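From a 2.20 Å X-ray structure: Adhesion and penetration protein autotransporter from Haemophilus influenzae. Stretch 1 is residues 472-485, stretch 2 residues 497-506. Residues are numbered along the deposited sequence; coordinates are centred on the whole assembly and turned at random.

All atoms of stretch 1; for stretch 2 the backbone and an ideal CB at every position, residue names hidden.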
# COMPACT_ATOMS: atom_id res chain seq x y z
N TYR A 472 -17.59 -7.16 46.88
CA TYR A 472 -17.37 -8.46 46.28
C TYR A 472 -18.44 -8.82 45.25
O TYR A 472 -19.62 -8.48 45.41
CB TYR A 472 -17.29 -9.56 47.34
CG TYR A 472 -18.59 -9.78 48.09
CD1 TYR A 472 -19.51 -10.72 47.66
CD2 TYR A 472 -18.90 -9.02 49.21
CE1 TYR A 472 -20.71 -10.91 48.33
CE2 TYR A 472 -20.08 -9.21 49.89
CZ TYR A 472 -20.99 -10.15 49.44
OH TYR A 472 -22.17 -10.33 50.13
N PHE A 473 -18.01 -9.49 44.19
CA PHE A 473 -18.92 -10.19 43.29
C PHE A 473 -19.07 -11.63 43.78
O PHE A 473 -18.16 -12.46 43.65
CB PHE A 473 -18.39 -10.16 41.86
CG PHE A 473 -18.15 -8.78 41.32
CD1 PHE A 473 -19.12 -8.14 40.57
CD2 PHE A 473 -16.96 -8.12 41.56
CE1 PHE A 473 -18.91 -6.86 40.08
CE2 PHE A 473 -16.74 -6.84 41.07
CZ PHE A 473 -17.71 -6.21 40.33
N GLY A 474 -20.22 -11.93 44.37
CA GLY A 474 -20.48 -13.28 44.84
C GLY A 474 -20.96 -14.18 43.72
O GLY A 474 -20.66 -13.95 42.55
N PHE A 475 -21.70 -15.22 44.10
CA PHE A 475 -22.26 -16.20 43.17
C PHE A 475 -22.99 -15.52 42.03
O PHE A 475 -24.00 -14.86 42.25
CB PHE A 475 -23.23 -17.10 43.94
CG PHE A 475 -23.94 -18.11 43.08
CD1 PHE A 475 -23.28 -19.25 42.64
CD2 PHE A 475 -25.29 -17.96 42.76
CE1 PHE A 475 -23.94 -20.20 41.88
CE2 PHE A 475 -25.96 -18.92 41.99
CZ PHE A 475 -25.28 -20.04 41.55
N ARG A 476 -22.45 -15.68 40.82
CA ARG A 476 -23.03 -15.14 39.58
C ARG A 476 -22.90 -13.61 39.40
O ARG A 476 -23.32 -13.05 38.39
CB ARG A 476 -24.46 -15.64 39.35
CG ARG A 476 -24.50 -17.10 38.96
CD ARG A 476 -25.92 -17.59 38.80
NE ARG A 476 -25.96 -19.03 38.58
CZ ARG A 476 -27.07 -19.75 38.55
NH1 ARG A 476 -28.25 -19.17 38.73
NH2 ARG A 476 -27.00 -21.06 38.34
N GLY A 477 -22.30 -12.96 40.39
CA GLY A 477 -21.93 -11.56 40.28
C GLY A 477 -23.06 -10.65 39.86
O GLY A 477 -24.21 -10.84 40.27
N GLY A 478 -22.72 -9.68 39.01
CA GLY A 478 -23.59 -8.58 38.64
C GLY A 478 -22.76 -7.43 38.10
O GLY A 478 -21.56 -7.60 37.85
N ARG A 479 -23.37 -6.26 37.93
CA ARG A 479 -22.68 -5.12 37.30
C ARG A 479 -22.29 -4.06 38.31
O ARG A 479 -23.14 -3.54 39.03
CB ARG A 479 -23.53 -4.49 36.19
CG ARG A 479 -23.46 -5.22 34.86
CD ARG A 479 -24.45 -4.68 33.83
NE ARG A 479 -25.10 -5.77 33.10
CZ ARG A 479 -24.50 -6.49 32.16
NH1 ARG A 479 -23.25 -6.24 31.82
NH2 ARG A 479 -25.15 -7.47 31.55
N LEU A 480 -21.01 -3.74 38.35
CA LEU A 480 -20.54 -2.56 39.05
C LEU A 480 -20.35 -1.49 37.98
O LEU A 480 -19.43 -1.57 37.17
CB LEU A 480 -19.22 -2.83 39.78
CG LEU A 480 -18.51 -1.60 40.34
CD1 LEU A 480 -19.43 -0.83 41.29
CD2 LEU A 480 -17.19 -1.95 41.04
N ASP A 481 -21.27 -0.52 37.96
CA ASP A 481 -21.21 0.58 36.99
C ASP A 481 -20.53 1.78 37.62
O ASP A 481 -21.12 2.50 38.43
CB ASP A 481 -22.62 0.95 36.50
CG ASP A 481 -22.62 2.22 35.65
OD1 ASP A 481 -21.59 2.54 35.03
OD2 ASP A 481 -23.67 2.91 35.62
N LEU A 482 -19.27 2.00 37.24
CA LEU A 482 -18.46 3.08 37.77
C LEU A 482 -19.03 4.46 37.44
O LEU A 482 -18.69 5.45 38.09
CB LEU A 482 -17.04 2.97 37.21
CG LEU A 482 -16.35 1.64 37.53
CD1 LEU A 482 -14.95 1.69 36.98
CD2 LEU A 482 -16.33 1.42 39.03
N ASN A 483 -19.88 4.51 36.42
CA ASN A 483 -20.58 5.74 36.08
C ASN A 483 -19.67 6.95 36.13
O ASN A 483 -20.00 7.96 36.77
CB ASN A 483 -21.76 5.93 37.03
CG ASN A 483 -22.62 7.13 36.67
OD1 ASN A 483 -22.64 7.56 35.52
ND2 ASN A 483 -23.33 7.68 37.66
N GLY A 484 -18.52 6.85 35.47
CA GLY A 484 -17.61 7.97 35.33
C GLY A 484 -16.67 8.18 36.50
O GLY A 484 -15.92 9.15 36.54
N HIS A 485 -16.71 7.27 37.47
CA HIS A 485 -15.86 7.41 38.65
C HIS A 485 -14.67 6.46 38.56
O HIS A 485 -14.66 5.54 37.75
CB HIS A 485 -16.67 7.13 39.91
CG HIS A 485 -17.68 8.19 40.23
ND1 HIS A 485 -18.95 8.18 39.69
CD2 HIS A 485 -17.61 9.28 41.03
CE1 HIS A 485 -19.61 9.23 40.15
NE2 HIS A 485 -18.82 9.91 40.96
N UNK A 497 -17.56 -15.64 36.31
CA UNK A 497 -17.63 -14.73 35.16
C UNK A 497 -18.84 -13.81 35.18
O UNK A 497 -18.97 -12.94 34.34
CB UNK A 497 -17.64 -15.54 33.86
N UNK A 498 -19.73 -14.01 36.15
CA UNK A 498 -20.81 -13.08 36.38
C UNK A 498 -20.33 -11.71 36.83
O UNK A 498 -21.06 -10.71 36.74
CB UNK A 498 -21.77 -13.66 37.42
N UNK A 499 -19.10 -11.64 37.32
CA UNK A 499 -18.54 -10.36 37.75
C UNK A 499 -18.32 -9.43 36.56
O UNK A 499 -17.61 -9.77 35.62
CB UNK A 499 -17.22 -10.58 38.50
N UNK A 500 -18.93 -8.24 36.60
CA UNK A 500 -18.72 -7.26 35.53
C UNK A 500 -18.43 -5.88 36.06
O UNK A 500 -19.18 -5.34 36.88
CB UNK A 500 -19.94 -7.20 34.61
N UNK A 501 -17.34 -5.30 35.59
CA UNK A 501 -17.04 -3.91 35.88
C UNK A 501 -17.21 -3.11 34.60
O UNK A 501 -16.55 -3.39 33.60
CB UNK A 501 -15.63 -3.75 36.45
N UNK A 502 -18.11 -2.13 34.65
CA UNK A 502 -18.47 -1.37 33.45
C UNK A 502 -18.57 0.14 33.74
O UNK A 502 -18.48 0.57 34.89
CB UNK A 502 -19.80 -1.88 32.89
N UNK A 503 -18.73 0.92 32.68
CA UNK A 503 -18.99 2.35 32.80
C UNK A 503 -20.08 2.73 31.82
O UNK A 503 -19.82 2.86 30.63
CB UNK A 503 -17.72 3.17 32.55
N UNK A 504 -21.30 2.90 32.32
CA UNK A 504 -22.42 3.24 31.45
C UNK A 504 -22.51 4.73 31.16
O UNK A 504 -23.41 5.17 30.46
CB UNK A 504 -23.73 2.76 32.08
N UNK A 505 -21.58 5.51 31.72
CA UNK A 505 -21.60 6.95 31.50
C UNK A 505 -21.08 7.29 30.11
O UNK A 505 -19.95 6.93 29.74
CB UNK A 505 -20.77 7.67 32.57
N UNK A 506 -21.91 7.98 29.35
CA UNK A 506 -21.62 8.29 27.95
C UNK A 506 -20.64 9.46 27.85
O UNK A 506 -20.06 9.70 26.79
CB UNK A 506 -22.91 8.61 27.19

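Strand 499-502 runs parallel to strand 478-481, and the backbone sets the rules before any side chain is chosen. Position 497 points its CB away from stretch 1, and no atom of stretch 1 lies within 5.5 Å of its ideal CB, so almost anything would suit; it is Glu 497.

Position 498 is the strictest. An ideal CB would lie 1.9 Å from Arg 476 O, a clash, and 3.1 Å from Gly 477 N. Only a residue without CB fits, and it is Gly 498. Its CA comes 3.2 Å from Arg 476 O in a CA-H...O contact, and its O accepts a hydrogen bond from Gly 478 N (3.0 Å).

At 499 the CB sits 3.5 Å from Phe 473 CG, so the space along that line is already taken by the ring. A small side chain is the easy answer. Ala 499 lays its CB over one face of the ring, 3.9 Å from the centroid, a CH-pi contact.

Position 500 pairs with Arg 479 and shares its face of the sheet; its N donates to Gly 478 O (3.0 Å) and its O accepts from Leu 480 N (2.8 Å). The ideal CB is 4.0 Å from Arg 479 CG, so a long aliphatic, a polar chain or an acid could run beside the arginine. The residue is Met 500, extended with chi1 m and chi2 t; its CB lies 4.1 Å from Arg 479 CG, alongside the aliphatic part of that chain.

Position 501 turns to the other face, with Leu 480 and the Phe 473 ring tip near. A branched or long apolar residue would suit. Ile 501 places CG1 3.7 Å from Phe 473 CZ and CG2 4.0 Å from Leu 482 CD1.

Position 502 returns to the Arg 479 and Asp 481 face, where a beta-branched residue suits the extended backbone. Val 502 sets CG2 4.0 Å from Asp 481 CB, while its N donates to Leu 480 O (2.9 Å) and its O accepts from Leu 482 N (2.9 Å).

Beyond the strand, the CB of 503 points sideways, but the turn at Leu 482 to His 485 offers the N of Gly 484. A short acceptor, Asn or Asp, could reach it. Asn 503 does so through OD1 (2.9 Å to Gly 484 N, weak), and OD1 also accepts from the N of 505.

At 504 the backbone N donates to Asp 481 OD1 (2.7 Å), which rules out proline but leaves the side chain otherwise free. The CB points sideways, its ideal position 3.5 Å from Asp 481 OD2, so a polar or basic side chain would be at ease beside the carboxylate. His 504 brings CE1 to 4.2 Å from Arg 479 CD.

Position 505 points toward Asn 483 OD1, 3.5 Å from the ideal CB, inviting a short donor. Asn 505 ND2 donates to Asn 483 OD1 (2.9 Å). Position 506 has nothing of stretch 1 within 5.5 Å of its ideal CB, so many residues would suit; it is Thr 506.

Stretch 2 497-506: EGAMIVNHNT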
# COMPACT_ATOMS: atom_id res chain seq x y z
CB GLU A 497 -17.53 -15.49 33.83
CG GLU A 497 -18.16 -16.86 33.85
CD GLU A 497 -18.03 -17.59 32.53
OE1 GLU A 497 -18.09 -16.94 31.46
OE2 GLU A 497 -17.87 -18.84 32.55
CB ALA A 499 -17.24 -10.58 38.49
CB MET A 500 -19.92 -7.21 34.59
CG MET A 500 -20.15 -8.50 33.83
SD MET A 500 -21.61 -8.50 32.79
CE MET A 500 -21.72 -10.26 32.45
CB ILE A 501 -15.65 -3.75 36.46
CG1 ILE A 501 -15.55 -4.60 37.74
CG2 ILE A 501 -15.35 -2.27 36.73
CD1 ILE A 501 -14.39 -4.25 38.62
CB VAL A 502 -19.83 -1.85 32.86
CG1 VAL A 502 -19.81 -3.36 32.61
CG2 VAL A 502 -20.99 -1.46 33.76
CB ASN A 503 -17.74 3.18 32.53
CG ASN A 503 -18.01 4.68 32.58
OD1 ASN A 503 -18.97 5.12 33.21
ND2 ASN A 503 -17.15 5.47 31.93
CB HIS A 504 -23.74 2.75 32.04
CG HIS A 504 -23.91 1.26 31.96
ND1 HIS A 504 -24.75 0.56 32.80
CD2 HIS A 504 -23.33 0.34 31.16
CE1 HIS A 504 -24.69 -0.72 32.50
NE2 HIS A 504 -23.83 -0.89 31.51
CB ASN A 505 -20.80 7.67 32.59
CG ASN A 505 -21.12 9.16 32.65
OD1 ASN A 505 -20.92 9.90 31.68
ND2 ASN A 505 -21.58 9.62 33.81
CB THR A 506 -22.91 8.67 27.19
OG1 THR A 506 -23.41 9.92 27.69
CG2 THR A 506 -23.97 7.61 27.40
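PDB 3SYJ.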